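Local coordinates for ribose-phosphate pyrophosphokinase (Mycobacterium smegmatis, PDB 5MP7), which probably makes phosphoribosyl pyrophosphate (PRPP), a precursor for nucleotide biosynthesis, by transferring the pyrophosphoryl group of ATP to the 1-hydroxyl of ribose 5-phosphate, at residues E22-V27 with F62-H67; R104-H109 with D140-F145; R131-D136 with P303-T308; G241-L246 with K252-A257. All coordinates share one frame; numbering follows the deposited sequence.

Interaction 1. Residues E22-V27 with F62-H67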
loop_
_atom_site.group_PDB
_atom_site.type_symbol
_atom_site.label_atom_id
_atom_site.label_comp_id
_atom_site.label_asym_id
_atom_site.label_seq_id
_atom_site.Cartn_x
_atom_site.Cartn_y
_atom_site.Cartn_z
ATOM N N GLU A 22 -54.076 21.902 4.389
ATOM C CA GLU A 22 -55.429 22.217 3.901
ATOM C C GLU A 22 -56.364 22.626 5.019
ATOM O O GLU A 22 -57.162 23.555 4.860
ATOM C CB GLU A 22 -56.039 21.040 3.090
ATOM C CG GLU A 22 -55.399 20.868 1.653
ATOM C CD GLU A 22 -55.730 19.535 0.963
ATOM O OE1 GLU A 22 -56.682 18.843 1.399
ATOM O OE2 GLU A 22 -55.041 19.168 -0.028
ATOM N N LEU A 23 -56.295 21.940 6.156
ATOM C CA LEU A 23 -57.183 22.274 7.259
ATOM C C LEU A 23 -56.846 23.660 7.770
ATOM O O LEU A 23 -57.754 24.449 8.041
ATOM C CB LEU A 23 -57.092 21.281 8.399
ATOM C CG LEU A 23 -58.013 21.509 9.599
ATOM C CD1 LEU A 23 -59.491 21.531 9.204
ATOM C CD2 LEU A 23 -57.767 20.403 10.604
ATOM N N ALA A 24 -55.551 23.934 7.925
ATOM C CA ALA A 24 -55.103 25.238 8.431
ATOM C C ALA A 24 -55.569 26.383 7.546
ATOM O O ALA A 24 -56.022 27.412 8.020
ATOM C CB ALA A 24 -53.573 25.265 8.583
ATOM N N ASP A 25 -55.451 26.181 6.247
ATOM C CA ASP A 25 -55.906 27.151 5.268
ATOM C C ASP A 25 -57.413 27.336 5.319
ATOM O O ASP A 25 -57.858 28.468 5.245
ATOM C CB ASP A 25 -55.425 26.693 3.899
ATOM C CG ASP A 25 -56.120 27.378 2.760
ATOM O OD1 ASP A 25 -55.699 28.510 2.395
ATOM O OD2 ASP A 25 -57.101 26.753 2.230
ATOM N N GLN A 26 -58.189 26.251 5.442
ATOM C CA GLN A 26 -59.659 26.359 5.558
ATOM C C GLN A 26 -60.089 27.105 6.818
ATOM O O GLN A 26 -60.982 27.931 6.759
ATOM C CB GLN A 26 -60.342 25.002 5.581
ATOM C CG GLN A 26 -60.421 24.277 4.242
ATOM C CD GLN A 26 -60.816 22.803 4.367
ATOM O OE1 GLN A 26 -61.331 22.338 5.386
ATOM N NE2 GLN A 26 -60.556 22.059 3.315
ATOM N N VAL A 27 -59.414 26.863 7.945
ATOM C CA VAL A 27 -59.750 27.526 9.185
ATOM C C VAL A 27 -59.415 29.014 9.122
ATOM O O VAL A 27 -60.197 29.839 9.547
ATOM C CB VAL A 27 -59.000 26.901 10.359
ATOM C CG1 VAL A 27 -59.108 27.785 11.594
ATOM C CG2 VAL A 27 -59.568 25.537 10.697
ATOM N N PHE A 62 -53.561 30.480 18.909
ATOM C CA PHE A 62 -54.210 29.198 18.661
ATOM C C PHE A 62 -53.266 28.365 17.805
ATOM O O PHE A 62 -52.906 28.758 16.694
ATOM C CB PHE A 62 -55.540 29.435 17.987
ATOM C CG PHE A 62 -56.503 30.148 18.855
ATOM C CD1 PHE A 62 -56.451 31.529 18.990
ATOM C CD2 PHE A 62 -57.434 29.450 19.601
ATOM C CE1 PHE A 62 -57.329 32.203 19.856
ATOM C CE2 PHE A 62 -58.320 30.121 20.453
ATOM C CZ PHE A 62 -58.283 31.501 20.555
ATOM N N VAL A 63 -52.803 27.254 18.344
ATOM C CA VAL A 63 -51.757 26.473 17.692
ATOM C C VAL A 63 -52.400 25.218 17.169
ATOM O O VAL A 63 -52.712 24.354 17.925
ATOM C CB VAL A 63 -50.659 26.085 18.670
ATOM C CG1 VAL A 63 -49.532 25.390 17.942
ATOM C CG2 VAL A 63 -50.169 27.330 19.358
ATOM N N LEU A 64 -52.582 25.145 15.858
ATOM C CA LEU A 64 -53.315 24.090 15.217
ATOM C C LEU A 64 -52.369 23.044 14.666
ATOM O O LEU A 64 -51.559 23.327 13.822
ATOM C CB LEU A 64 -54.169 24.683 14.103
ATOM C CG LEU A 64 -54.892 23.759 13.112
ATOM C CD1 LEU A 64 -55.787 22.727 13.764
ATOM C CD2 LEU A 64 -55.729 24.649 12.199
ATOM N N GLN A 65 -52.481 21.824 15.153
ATOM C CA GLN A 65 -51.710 20.731 14.624
ATOM C C GLN A 65 -52.573 19.463 14.561
ATOM O O GLN A 65 -53.097 18.985 15.584
ATOM C CB GLN A 65 -50.464 20.489 15.503
ATOM C CG GLN A 65 -49.541 19.395 15.016
ATOM C CD GLN A 65 -48.682 19.833 13.819
ATOM O OE1 GLN A 65 -49.188 20.175 12.761
ATOM N NE2 GLN A 65 -47.369 19.801 13.996
ATOM N N SER A 66 -52.647 18.885 13.374
ATOM C CA SER A 66 -53.184 17.549 13.204
ATOM C C SER A 66 -52.055 16.503 13.386
ATOM O O SER A 66 -50.899 16.843 13.334
ATOM C CB SER A 66 -53.793 17.458 11.837
ATOM O OG SER A 66 -54.611 16.335 11.763
ATOM N N HIS A 67 -52.390 15.238 13.624
ATOM C CA HIS A 67 -51.406 14.231 14.035
ATOM C C HIS A 67 -51.537 12.957 13.237
ATOM O O HIS A 67 -51.798 11.880 13.790
ATOM C CB HIS A 67 -51.529 13.932 15.529
ATOM C CG HIS A 67 -51.105 15.069 16.381
ATOM N ND1 HIS A 67 -51.970 16.055 16.780
ATOM C CD2 HIS A 67 -49.895 15.407 16.872
ATOM C CE1 HIS A 67 -51.314 16.962 17.471
ATOM N NE2 HIS A 67 -50.052 16.586 17.551
#
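Leu64, the last residue of strand 60-64, presses its two methyl groups into the inner face of helix 21-31, where Leu23, Ala24 and Val27 receive it. This is a helix-on-sheet layer of the PRTase-like alpha/beta fold: the strand belongs to the five-stranded parallel sheet of the N-terminal domain, and the short helix and strand segments run in roughly opposing directions, 145° apart, with their axes 10.6 Å from each other. The dense part lies around one methyl. CD2 of Leu64 settles against the helix backbone, 3.9 Å from Ala24 CA, made accessible by the small alanine side chain, and the same methyl lies 4.2 Å from Val27 CG2. A chi1 of 171°, with CG anti to the backbone N, carries both methyls of Leu64 to the helix. Everything here is apolar and buried, and Ile96 of the adjacent strand 92-97 also touches Leu64. The outer side of the helix is quite different: Glu22 and Asp25 are exposed and turn no side chain to the strand. Gln26 lies at the flank, where its OE1 takes hydrogen bonds with Ser300 OG and Asn283 ND2. Within the apolar part the separation is greater at Leu23, also buried, where Leu64 offers its other branch and CD1 stands 4.4 Å from Leu23 CD2.

Interaction 2. Residues R104-H109 with D140-F145; sequences RQDKKH and DQIQGF
Asp106 and Phe145 meet through a backbone carbonyl and a ring edge: Asp106 O lies in the plane of the phenyl group, 3.9 Å from CZ. The side chain of Asp106 follows the same ring, its CB 4.2 Å from Phe145 CE2, and its OD2 comes beside Ile142, 4.3 Å from Ile142 CD1. That carboxylate oxygen has its polar partner elsewhere, in a hydrogen bond with Thr139 OG1. Both segments are loops that follow strands 92-97 and 131-135 of the parallel sheet in the PRTase-like N-terminal domain, so the contact lies beyond the C-terminal ends of neighbouring strands. Arg104 and Gln105 are predicted to bind ATP, and the Asp106 side chain is about 4 Å, at the nearest atoms, from that of His138, a predicted magnesium ligand. Arg104 NH2 also makes a salt bridge to Glu47 of a neighbouring subunit, which brings the hexamer interface up to this loop. Phe145 follows the 3-10 segment 140-144 and folds back over it. Its CG sits beside the backbone N (chi1 -73°), which lays one ring face over Ile142, with Ile142 CA 3.9 Å above the ring centre, while Phe145 N donates to Ile142 O.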
loop_
_atom_site.group_PDB
_atom_site.type_symbol
_atom_site.label_atom_id
_atom_site.label_comp_id
_atom_site.label_asym_id
_atom_site.label_seq_id
_atom_site.Cartn_x
_atom_site.Cartn_y
_atom_site.Cartn_z
ATOM N N ARG A 104 -56.488 6.412 22.479
ATOM C CA ARG A 104 -56.822 5.028 22.751
ATOM C C ARG A 104 -56.143 4.443 23.996
ATOM O O ARG A 104 -56.700 3.552 24.637
ATOM C CB ARG A 104 -56.569 4.163 21.534
ATOM C CG ARG A 104 -57.651 4.351 20.477
ATOM C CD ARG A 104 -57.293 3.658 19.175
ATOM N NE ARG A 104 -56.057 4.200 18.611
ATOM C CZ ARG A 104 -55.430 3.722 17.532
ATOM N NH1 ARG A 104 -55.899 2.668 16.867
ATOM N NH2 ARG A 104 -54.329 4.325 17.108
ATOM N N GLN A 105 -54.970 4.958 24.362
ATOM C CA GLN A 105 -54.300 4.565 25.610
ATOM C C GLN A 105 -54.725 5.465 26.787
ATOM O O GLN A 105 -53.945 6.252 27.285
ATOM C CB GLN A 105 -52.799 4.576 25.385
ATOM C CG GLN A 105 -51.991 3.930 26.506
ATOM C CD GLN A 105 -52.201 2.425 26.617
ATOM O OE1 GLN A 105 -52.206 1.707 25.620
ATOM N NE2 GLN A 105 -52.401 1.944 27.832
ATOM N N ASP A 106 -55.997 5.353 27.202
ATOM C CA ASP A 106 -56.603 6.210 28.283
ATOM C C ASP A 106 -56.853 5.465 29.598
ATOM O O ASP A 106 -57.534 5.956 30.485
ATOM C CB ASP A 106 -57.905 6.848 27.796
ATOM C CG ASP A 106 -58.913 5.828 27.202
ATOM O OD1 ASP A 106 -58.688 4.579 27.254
ATOM O OD2 ASP A 106 -59.944 6.293 26.647
ATOM N N LYS A 107 -56.316 4.254 29.684
ATOM C CA LYS A 107 -56.375 3.416 30.879
ATOM C C LYS A 107 -55.333 2.299 30.766
ATOM O O LYS A 107 -54.788 2.088 29.699
ATOM C CB LYS A 107 -57.760 2.788 31.040
ATOM C CG LYS A 107 -58.095 1.780 29.957
ATOM C CD LYS A 107 -59.555 1.499 30.026
ATOM C CE LYS A 107 -59.868 0.122 29.405
ATOM N NZ LYS A 107 -59.913 -0.841 30.544
ATOM N N LYS A 108 -55.120 1.564 31.849
ATOM C CA LYS A 108 -54.065 0.555 31.886
ATOM C C LYS A 108 -54.392 -0.793 31.262
ATOM O O LYS A 108 -53.454 -1.541 30.990
ATOM C CB LYS A 108 -53.539 0.383 33.309
ATOM C CG LYS A 108 -52.560 1.465 33.660
ATOM C CD LYS A 108 -52.288 1.595 35.137
ATOM C CE LYS A 108 -51.058 0.837 35.591
ATOM N NZ LYS A 108 -50.959 0.861 37.078
ATOM N N HIS A 109 -55.669 -1.112 31.033
ATOM C CA HIS A 109 -56.063 -2.422 30.466
ATOM C C HIS A 109 -55.618 -3.504 31.503
ATOM O O HIS A 109 -55.947 -3.360 32.695
ATOM C CB HIS A 109 -55.530 -2.588 29.027
ATOM C CG HIS A 109 -55.899 -1.448 28.121
ATOM N ND1 HIS A 109 -57.143 -1.339 27.533
ATOM C CD2 HIS A 109 -55.198 -0.364 27.705
ATOM C CE1 HIS A 109 -57.194 -0.240 26.797
ATOM N NE2 HIS A 109 -56.029 0.372 26.887
ATOM N N ASP A 140 -64.944 10.561 26.624
ATOM C CA ASP A 140 -65.269 11.877 27.100
ATOM C C ASP A 140 -64.471 12.231 28.363
ATOM O O ASP A 140 -64.189 13.386 28.621
ATOM C CB ASP A 140 -66.775 11.966 27.374
ATOM C CG ASP A 140 -67.657 11.590 26.130
ATOM O OD1 ASP A 140 -67.160 10.898 25.211
ATOM O OD2 ASP A 140 -68.856 11.976 26.088
ATOM N N GLN A 141 -64.034 11.233 29.112
ATOM C CA GLN A 141 -63.298 11.460 30.357
ATOM C C GLN A 141 -61.928 12.054 30.150
ATOM O O GLN A 141 -61.391 12.649 31.077
ATOM C CB GLN A 141 -63.168 10.181 31.194
ATOM C CG GLN A 141 -64.478 9.758 31.854
ATOM C CD GLN A 141 -65.449 9.163 30.862
ATOM O OE1 GLN A 141 -65.052 8.446 29.947
ATOM N NE2 GLN A 141 -66.727 9.493 31.004
ATOM N N ILE A 142 -61.365 11.932 28.939
ATOM C CA ILE A 142 -60.091 12.599 28.590
ATOM C C ILE A 142 -60.134 14.119 28.871
ATOM O O ILE A 142 -59.109 14.740 29.117
ATOM C CB ILE A 142 -59.710 12.292 27.120
ATOM C CG1 ILE A 142 -59.300 10.833 27.006
ATOM C CG2 ILE A 142 -58.568 13.174 26.638
ATOM C CD1 ILE A 142 -59.118 10.329 25.598
ATOM N N GLN A 143 -61.323 14.695 28.815
ATOM C CA GLN A 143 -61.557 16.067 29.197
ATOM C C GLN A 143 -61.045 16.369 30.637
ATOM O O GLN A 143 -60.488 17.421 30.898
ATOM C CB GLN A 143 -63.048 16.318 29.065
ATOM C CG GLN A 143 -63.500 17.749 29.002
ATOM C CD GLN A 143 -65.009 17.843 28.796
ATOM O OE1 GLN A 143 -65.794 17.046 29.354
ATOM N NE2 GLN A 143 -65.428 18.824 28.013
ATOM N N GLY A 144 -61.145 15.414 31.542
ATOM C CA GLY A 144 -60.569 15.562 32.874
ATOM C C GLY A 144 -59.061 15.340 33.043
ATOM O O GLY A 144 -58.539 15.530 34.145
ATOM N N PHE A 145 -58.357 14.982 31.978
ATOM C CA PHE A 145 -56.925 14.765 32.040
ATOM C C PHE A 145 -56.105 16.012 32.066
ATOM O O PHE A 145 -54.931 15.953 32.361
ATOM C CB PHE A 145 -56.458 13.923 30.862
ATOM C CG PHE A 145 -56.837 12.473 30.944
ATOM C CD1 PHE A 145 -57.580 11.953 31.990
ATOM C CD2 PHE A 145 -56.448 11.628 29.933
ATOM C CE1 PHE A 145 -57.933 10.614 32.015
ATOM C CE2 PHE A 145 -56.790 10.297 29.955
ATOM C CZ PHE A 145 -57.528 9.780 31.009
#

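Interaction 3. Residues R131-D136 with P303-T308; sequences RIVSVD and PLLANT
Val133 and Val135 of strand 131-135 face Leu305 and Thr308 of helix 302-314, the C-terminal helix, which packs on the parallel sheet of the N-terminal domain in this PRTase-like alpha/beta fold. The two segments are separated by 166 residues, so the contact returns the end of the polypeptide to its first domain. The helix and strand segments are nearly antiparallel, at 158°, with 10.4 Å between their axes.

Contacts across the interface are apolar and buried. Val133 and Thr308 reach toward each other tip to tip, CG1 of the valine 4.1 Å from CG2 of the threonine. Val135 and Leu305 instead cross obliquely, with Val135 CG2 4.2 Å from Leu305 CD2. That leucine methyl also approaches Val133 CG1, at 4.4 Å, and so spans both valines. Met153 of the next strand touches Thr308 as well.

The hydrogen bonds lie within the helix or to other parts of the fold. Asn307 ND2 donates to Pro303 O on the helix's outer side, with an N-H...O angle of 149°. On the strand, Ser134 turns the other way and its OG bonds Leu97 O, while Asp136 OD2, just past the strand end, bonds both Thr259 OG1 and Ala155 N. Thr308 joins the two kinds of interaction: chi1 of -55° places its methyl toward the sheet and its hydroxyl back along the helix. There Thr308 OG1 donates to Leu304 O at 3.0 Å, while Thr308 N reaches the same oxygen from the opposite face of the carbonyl plane.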
loop_
_atom_site.group_PDB
_atom_site.type_symbol
_atom_site.label_atom_id
_atom_site.label_comp_id
_atom_site.label_asym_id
_atom_site.label_seq_id
_atom_site.Cartn_x
_atom_site.Cartn_y
_atom_site.Cartn_z
ATOM N N ARG A 131 -55.249 25.902 27.342
ATOM C CA ARG A 131 -56.503 25.316 26.927
ATOM C C ARG A 131 -56.222 24.268 25.848
ATOM O O ARG A 131 -55.235 24.367 25.138
ATOM C CB ARG A 131 -57.368 26.405 26.371
ATOM C CG ARG A 131 -58.716 25.936 25.870
ATOM C CD ARG A 131 -59.531 27.029 25.244
ATOM N NE ARG A 131 -60.043 27.929 26.278
ATOM C CZ ARG A 131 -59.436 29.016 26.742
ATOM N NH1 ARG A 131 -58.268 29.428 26.244
ATOM N NH2 ARG A 131 -60.042 29.737 27.695
ATOM N N ILE A 132 -57.052 23.239 25.783
ATOM C CA ILE A 132 -57.004 22.232 24.738
ATOM C C ILE A 132 -58.376 22.183 24.052
ATOM O O ILE A 132 -59.406 22.189 24.703
ATOM C CB ILE A 132 -56.675 20.866 25.308
ATOM C CG1 ILE A 132 -55.249 20.843 25.783
ATOM C CG2 ILE A 132 -56.840 19.786 24.261
ATOM C CD1 ILE A 132 -54.890 19.561 26.515
ATOM N N VAL A 133 -58.371 22.152 22.729
ATOM C CA VAL A 133 -59.577 21.991 21.927
ATOM C C VAL A 133 -59.384 20.729 21.087
ATOM O O VAL A 133 -58.363 20.570 20.400
ATOM C CB VAL A 133 -59.751 23.133 20.970
ATOM C CG1 VAL A 133 -60.891 22.867 20.019
ATOM C CG2 VAL A 133 -60.000 24.414 21.741
ATOM N N SER A 134 -60.364 19.832 21.135
ATOM C CA SER A 134 -60.293 18.587 20.386
ATOM C C SER A 134 -61.647 18.199 19.851
ATOM O O SER A 134 -62.678 18.723 20.285
ATOM C CB SER A 134 -59.724 17.522 21.298
ATOM O OG SER A 134 -59.107 16.491 20.558
ATOM N N VAL A 135 -61.663 17.278 18.902
ATOM C CA VAL A 135 -62.911 16.846 18.303
ATOM C C VAL A 135 -63.073 15.369 18.571
ATOM O O VAL A 135 -62.191 14.591 18.218
ATOM C CB VAL A 135 -62.924 17.076 16.772
ATOM C CG1 VAL A 135 -64.289 16.698 16.175
ATOM C CG2 VAL A 135 -62.588 18.530 16.437
ATOM N N ASP A 136 -64.231 14.985 19.099
ATOM C CA ASP A 136 -64.607 13.586 19.293
ATOM C C ASP A 136 -63.520 12.686 19.881
ATOM O O ASP A 136 -63.006 11.738 19.252
ATOM C CB ASP A 136 -65.235 12.981 18.030
ATOM C CG ASP A 136 -66.686 13.471 17.790
ATOM O OD1 ASP A 136 -67.503 13.557 18.754
ATOM O OD2 ASP A 136 -67.022 13.802 16.628
ATOM N N PRO A 303 -65.472 24.722 9.702
ATOM C CA PRO A 303 -66.416 25.719 10.258
ATOM C C PRO A 303 -66.619 25.552 11.771
ATOM O O PRO A 303 -66.709 26.542 12.494
ATOM C CB PRO A 303 -67.699 25.447 9.508
ATOM C CG PRO A 303 -67.255 24.815 8.205
ATOM C CD PRO A 303 -66.082 23.959 8.592
ATOM N N LEU A 304 -66.650 24.300 12.235
ATOM C CA LEU A 304 -66.749 23.979 13.656
ATOM C C LEU A 304 -65.511 24.485 14.446
ATOM O O LEU A 304 -65.655 25.088 15.512
ATOM C CB LEU A 304 -66.931 22.473 13.835
ATOM C CG LEU A 304 -67.142 21.919 15.243
ATOM C CD1 LEU A 304 -68.434 22.464 15.881
ATOM C CD2 LEU A 304 -67.162 20.382 15.203
ATOM N N LEU A 305 -64.312 24.223 13.922
ATOM C CA LEU A 305 -63.121 24.738 14.526
ATOM C C LEU A 305 -63.093 26.265 14.542
ATOM O O LEU A 305 -62.711 26.840 15.547
ATOM C CB LEU A 305 -61.867 24.197 13.845
ATOM C CG LEU A 305 -61.517 22.755 14.193
ATOM C CD1 LEU A 305 -60.197 22.397 13.552
ATOM C CD2 LEU A 305 -61.433 22.494 15.695
ATOM N N ALA A 306 -63.498 26.921 13.457
ATOM C CA ALA A 306 -63.493 28.392 13.411
ATOM C C ALA A 306 -64.461 28.988 14.424
ATOM O O ALA A 306 -64.112 29.951 15.081
ATOM C CB ALA A 306 -63.795 28.904 12.019
ATOM N N ASN A 307 -65.645 28.406 14.573
ATOM C CA ASN A 307 -66.600 28.862 15.583
ATOM C C ASN A 307 -66.093 28.702 17.002
ATOM O O ASN A 307 -66.321 29.583 17.831
ATOM C CB ASN A 307 -67.924 28.138 15.500
ATOM C CG ASN A 307 -68.888 28.777 14.549
ATOM O OD1 ASN A 307 -69.518 29.769 14.877
ATOM N ND2 ASN A 307 -69.032 28.200 13.380
ATOM N N THR A 308 -65.414 27.594 17.282
ATOM C CA THR A 308 -64.840 27.386 18.600
ATOM C C THR A 308 -63.731 28.384 18.918
ATOM O O THR A 308 -63.690 28.914 20.020
ATOM C CB THR A 308 -64.269 25.967 18.755
ATOM O OG1 THR A 308 -65.280 25.018 18.442
ATOM C CG2 THR A 308 -63.859 25.706 20.182
#

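Interaction 4. Residues G241-L246 with K252-A257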
loop_
_atom_site.group_PDB
_atom_site.type_symbol
_atom_site.label_atom_id
_atom_site.label_comp_id
_atom_site.label_asym_id
_atom_site.label_seq_id
_atom_site.Cartn_x
_atom_site.Cartn_y
_atom_site.Cartn_z
ATOM N N GLY A 241 -65.174 -6.279 9.123
ATOM C CA GLY A 241 -65.779 -7.454 9.743
ATOM C C GLY A 241 -67.251 -7.230 10.063
ATOM O O GLY A 241 -68.086 -8.102 9.829
ATOM N N ALA A 242 -67.566 -6.044 10.576
ATOM C CA ALA A 242 -68.924 -5.724 10.915
ATOM C C ALA A 242 -69.828 -5.630 9.683
ATOM O O ALA A 242 -70.982 -6.017 9.734
ATOM C CB ALA A 242 -68.980 -4.450 11.741
ATOM N N VAL A 243 -69.303 -5.115 8.589
ATOM C CA VAL A 243 -70.081 -4.982 7.361
ATOM C C VAL A 243 -70.484 -6.351 6.867
ATOM O O VAL A 243 -71.637 -6.553 6.524
ATOM C CB VAL A 243 -69.286 -4.266 6.262
ATOM C CG1 VAL A 243 -69.985 -4.378 4.906
ATOM C CG2 VAL A 243 -69.129 -2.802 6.634
ATOM N N ASN A 244 -69.520 -7.263 6.844
ATOM C CA ASN A 244 -69.739 -8.616 6.374
ATOM C C ASN A 244 -70.769 -9.361 7.248
ATOM O O ASN A 244 -71.615 -10.093 6.755
ATOM C CB ASN A 244 -68.408 -9.365 6.359
ATOM C CG ASN A 244 -68.593 -10.869 6.280
ATOM O OD1 ASN A 244 -69.123 -11.353 5.303
ATOM N ND2 ASN A 244 -68.197 -11.615 7.334
ATOM N N LEU A 245 -70.687 -9.147 8.559
ATOM C CA LEU A 245 -71.640 -9.731 9.520
ATOM C C LEU A 245 -73.048 -9.212 9.309
ATOM O O LEU A 245 -74.004 -9.960 9.455
ATOM C CB LEU A 245 -71.217 -9.420 10.958
ATOM C CG LEU A 245 -71.042 -10.613 11.876
ATOM C CD1 LEU A 245 -69.909 -11.524 11.429
ATOM C CD2 LEU A 245 -70.755 -10.051 13.257
ATOM N N LEU A 246 -73.176 -7.914 9.050
ATOM C CA LEU A 246 -74.498 -7.296 8.860
ATOM C C LEU A 246 -75.110 -7.783 7.540
ATOM O O LEU A 246 -76.313 -7.998 7.468
ATOM C CB LEU A 246 -74.414 -5.779 8.865
ATOM C CG LEU A 246 -74.051 -5.157 10.204
ATOM C CD1 LEU A 246 -73.657 -3.705 10.017
ATOM C CD2 LEU A 246 -75.187 -5.280 11.199
ATOM N N LYS A 252 -80.148 -4.638 4.153
ATOM C CA LYS A 252 -80.286 -4.124 2.805
ATOM C C LYS A 252 -79.047 -3.348 2.369
ATOM O O LYS A 252 -78.562 -3.509 1.275
ATOM C CB LYS A 252 -81.480 -3.194 2.727
ATOM C CG LYS A 252 -81.865 -2.820 1.314
ATOM C CD LYS A 252 -82.840 -1.618 1.284
ATOM C CE LYS A 252 -82.173 -0.373 0.696
ATOM N NZ LYS A 252 -82.994 0.254 -0.377
ATOM N N ASP A 253 -78.571 -2.492 3.251
ATOM C CA ASP A 253 -77.542 -1.485 2.976
ATOM C C ASP A 253 -76.699 -1.283 4.228
ATOM O O ASP A 253 -77.220 -1.439 5.345
ATOM C CB ASP A 253 -78.242 -0.150 2.672
ATOM C CG ASP A 253 -78.089 0.311 1.233
ATOM O OD1 ASP A 253 -77.235 -0.224 0.495
ATOM O OD2 ASP A 253 -78.816 1.253 0.832
ATOM N N VAL A 254 -75.433 -0.908 4.052
ATOM C CA VAL A 254 -74.600 -0.447 5.158
ATOM C C VAL A 254 -73.902 0.879 4.854
ATOM O O VAL A 254 -73.212 0.985 3.862
ATOM C CB VAL A 254 -73.514 -1.457 5.560
ATOM C CG1 VAL A 254 -72.746 -0.924 6.771
ATOM C CG2 VAL A 254 -74.143 -2.785 5.926
ATOM N N ILE A 255 -74.046 1.849 5.759
ATOM C CA ILE A 255 -73.357 3.102 5.695
ATOM C C ILE A 255 -72.393 3.212 6.879
ATOM O O ILE A 255 -72.791 3.026 8.018
ATOM C CB ILE A 255 -74.346 4.237 5.715
ATOM C CG1 ILE A 255 -75.155 4.186 4.432
ATOM C CG2 ILE A 255 -73.635 5.585 5.809
ATOM C CD1 ILE A 255 -76.456 4.945 4.540
ATOM N N ILE A 256 -71.137 3.568 6.581
ATOM C CA ILE A 256 -70.100 3.776 7.580
ATOM C C ILE A 256 -69.874 5.266 7.824
ATOM O O ILE A 256 -69.714 6.022 6.905
ATOM C CB ILE A 256 -68.788 3.150 7.163
ATOM C CG1 ILE A 256 -69.017 1.664 6.938
ATOM C CG2 ILE A 256 -67.757 3.340 8.267
ATOM C CD1 ILE A 256 -67.793 0.895 6.498
ATOM N N ALA A 257 -69.926 5.674 9.088
ATOM C CA ALA A 257 -69.700 7.053 9.476
ATOM C C ALA A 257 -68.740 7.115 10.673
ATOM O O ALA A 257 -68.920 6.426 11.647
ATOM C CB ALA A 257 -70.997 7.720 9.803
#
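A beta-alpha-beta crossover brings Val243 and Leu246 of helix 237-248 against Val254 and Ile256 of strand 253-258. The helix follows strand 225-230, which pairs in parallel with strand 253-258 in the sheet of the second PRTase-like domain, and its segment runs almost opposite to the strand segment, at 161°, with the axes 9.2 Å apart. The predicted ribose 5-phosphate-binding residues Asp234 to Thr238 run from the turn after strand 225-230 into the first residues of the helix; the Ile256 side chain is about 6 Å, at the nearest atoms, from that of Asp230, at the end of strand 225-230 and also predicted to bind ribose 5-phosphate. CG2 of Val243 takes part in two of the three close contacts. It lies 4.1 Å from Val254 CG1 and 3.9 Å from Ile256 CD1, the valine and isoleucine side chains crossing at about a right angle. The trans chi2 (179°) carries CD1 of Ile256 out to it. Leu228 of the adjoining strand touches both Val243 and Val254, continuing the buried apolar layer beneath the helix. Val254 uses both branches: one turn further on, its CG2 is 4.2 Å from Leu246 CB.

Interactions 1 and 3 lie on the same five-stranded parallel sheet of the N-terminal half, their centres about 11 Å apart, and helices 21-31 and 302-314 touch through Val27 CG2 and Leu305 CB at 4.1 Å. Interaction 2 lies beyond the strand ends, its centre about 19 Å from that of interaction 3, and the segments 131-136 and 140-145 are close neighbours in sequence. Interaction 4 belongs to the other sheet, its centre about 32 Å from that of interaction 1. Along the chain, interaction 1 closes first, while interactions 2 and 3 interleave and interaction 4 falls between the two segments of interaction 3. The chain thus builds both domains before its last helix returns to the first.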